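Local structure of GH127 beta-L-arabinofuranoside (Geobacillus stearothermophilus, 4QK0) at residues Gly555-Cys560 with Ala627-Ala632. The protein probably hydrolyses terminal beta-L-arabinofuranosides, as a glycoside hydrolase of family 127. Residues are numbered along the deposited sequence; the frame is centred on the assembly and turned at random.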
# COMPACT_ATOMS: atom_id res chain seq x y z
N GLY A 555 -6.94 30.90 -2.81
CA GLY A 555 -5.65 31.57 -2.54
C GLY A 555 -4.61 30.48 -2.54
O GLY A 555 -4.70 29.53 -3.32
N PRO A 556 -3.64 30.55 -1.62
CA PRO A 556 -2.59 29.52 -1.49
C PRO A 556 -3.00 28.26 -0.67
O PRO A 556 -2.17 27.37 -0.51
CB PRO A 556 -1.49 30.26 -0.71
CG PRO A 556 -2.27 31.13 0.22
CD PRO A 556 -3.47 31.59 -0.59
N ILE A 557 -4.22 28.24 -0.15
CA ILE A 557 -4.61 27.23 0.80
C ILE A 557 -5.45 26.12 0.17
O ILE A 557 -6.48 26.37 -0.45
CB ILE A 557 -5.33 27.83 2.02
CG1 ILE A 557 -4.25 28.56 2.84
CG2 ILE A 557 -5.95 26.71 2.84
CD1 ILE A 557 -4.82 29.29 4.02
N VAL A 558 -4.92 24.91 0.31
CA VAL A 558 -5.58 23.72 -0.10
C VAL A 558 -6.52 23.30 1.05
O VAL A 558 -6.12 23.25 2.22
CB VAL A 558 -4.58 22.60 -0.41
CG1 VAL A 558 -5.31 21.35 -0.82
CG2 VAL A 558 -3.66 23.00 -1.55
N TYR A 559 -7.71 22.91 0.64
CA TYR A 559 -8.77 22.53 1.56
C TYR A 559 -8.93 20.99 1.66
O TYR A 559 -8.43 20.27 0.83
CB TYR A 559 -10.07 23.21 1.07
CG TYR A 559 -10.12 24.60 1.61
CD1 TYR A 559 -9.30 25.60 1.12
CD2 TYR A 559 -10.94 24.90 2.69
CE1 TYR A 559 -9.26 26.87 1.70
CE2 TYR A 559 -10.98 26.16 3.22
CZ TYR A 559 -10.11 27.15 2.75
OH TYR A 559 -10.12 28.38 3.35
N CYS A 560 -9.63 20.54 2.69
CA CYS A 560 -9.93 19.12 2.90
C CYS A 560 -11.29 18.97 3.54
O CYS A 560 -11.86 19.98 4.05
CB CYS A 560 -8.91 18.46 3.75
SG CYS A 560 -8.94 18.88 5.49
N ALA A 627 -15.73 22.32 3.98
CA ALA A 627 -14.33 22.04 3.85
C ALA A 627 -13.56 23.07 4.67
O ALA A 627 -13.94 24.23 4.71
CB ALA A 627 -13.92 22.06 2.38
N ILE A 628 -12.45 22.63 5.24
CA ILE A 628 -11.55 23.47 6.00
C ILE A 628 -10.11 23.36 5.44
O ILE A 628 -9.82 22.48 4.63
CB ILE A 628 -11.53 23.06 7.49
CG1 ILE A 628 -11.16 21.58 7.65
CG2 ILE A 628 -12.90 23.32 8.12
CD1 ILE A 628 -10.08 21.32 8.64
N PRO A 629 -9.20 24.26 5.88
CA PRO A 629 -7.85 24.22 5.39
C PRO A 629 -7.15 22.95 5.78
O PRO A 629 -7.26 22.52 6.94
CB PRO A 629 -7.18 25.43 6.11
CG PRO A 629 -8.27 26.40 6.26
CD PRO A 629 -9.46 25.54 6.60
N TYR A 630 -6.39 22.40 4.85
CA TYR A 630 -5.67 21.16 5.08
C TYR A 630 -4.83 21.22 6.31
O TYR A 630 -4.87 20.29 7.13
CB TYR A 630 -4.81 20.78 3.86
CG TYR A 630 -3.95 19.58 4.13
CD1 TYR A 630 -4.45 18.30 4.00
CD2 TYR A 630 -2.61 19.72 4.45
CE1 TYR A 630 -3.64 17.20 4.26
CE2 TYR A 630 -1.81 18.61 4.66
CZ TYR A 630 -2.33 17.36 4.60
OH TYR A 630 -1.51 16.31 4.83
N TYR A 631 -4.08 22.32 6.49
CA TYR A 631 -3.15 22.41 7.63
C TYR A 631 -3.86 22.24 8.94
O TYR A 631 -3.25 21.78 9.94
CB TYR A 631 -2.32 23.75 7.65
CG TYR A 631 -3.11 24.95 8.03
CD1 TYR A 631 -3.46 25.18 9.38
CD2 TYR A 631 -3.57 25.83 7.08
CE1 TYR A 631 -4.25 26.29 9.74
CE2 TYR A 631 -4.34 26.93 7.43
CZ TYR A 631 -4.68 27.16 8.80
OH TYR A 631 -5.45 28.27 9.16
N ALA A 632 -5.14 22.65 8.97
CA ALA A 632 -5.92 22.62 10.24
C ALA A 632 -6.68 21.34 10.53
O ALA A 632 -7.44 21.29 11.50
CB ALA A 632 -6.90 23.76 10.26
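Pro629 lies over one face of the Tyr559 ring, its CA 4.3 Å from the ring centroid and 14° off the normal, which meets the geometry of a CH-pi contact. The two side chains run alongside each other in the same direction, with Pro629 CD 3.8 Å from Tyr559 CE2. The first torsion of Tyr559, chi1 -84°, sets CG anti to the carbonyl carbon and swings the ring to where Ala627 O comes up to its edge. Ile557 meets Pro629 from the same side as the Tyr559 ring, its CG2 branch 3.7 Å from Pro629 CB, while its CD1 meets the edge of the Tyr631 ring.

Between Cys560 and Ile628 the backbones form an antiparallel hydrogen-bonded pair: Cys560 N to Ile628 O is 2.8 Å and Ile628 N to Cys560 O 3.0 Å. Tyr559 and Pro629 form the neighbouring non-hydrogen-bonded pair, their CA atoms 4.3 Å apart, and the bond from Tyr630 N to Val558 O (2.8 Å, 166° at the hydrogen) follows. This pairing joins strands 557-562 and 620-629 in the mixed sheet of the C-terminal domain, and the second strand then passes into a 3-10 turn at 630-632, closed by Ala632 N to Pro629 O.

Beyond the pair, Tyr559 OH is hydrogen-bonded to Val594 O and Tyr630 OH to Pro384 O, so both phenol ends are tied outside the two segments. An alanine in place of Tyr559 would probably leave the Pro629 ring without its aromatic cover and Val594 O without its hydroxyl partner. Asn366 grips the start of strand 557-562, its OD1 hydrogen-bonded to Val558 N and its ND2 to Pro556 O.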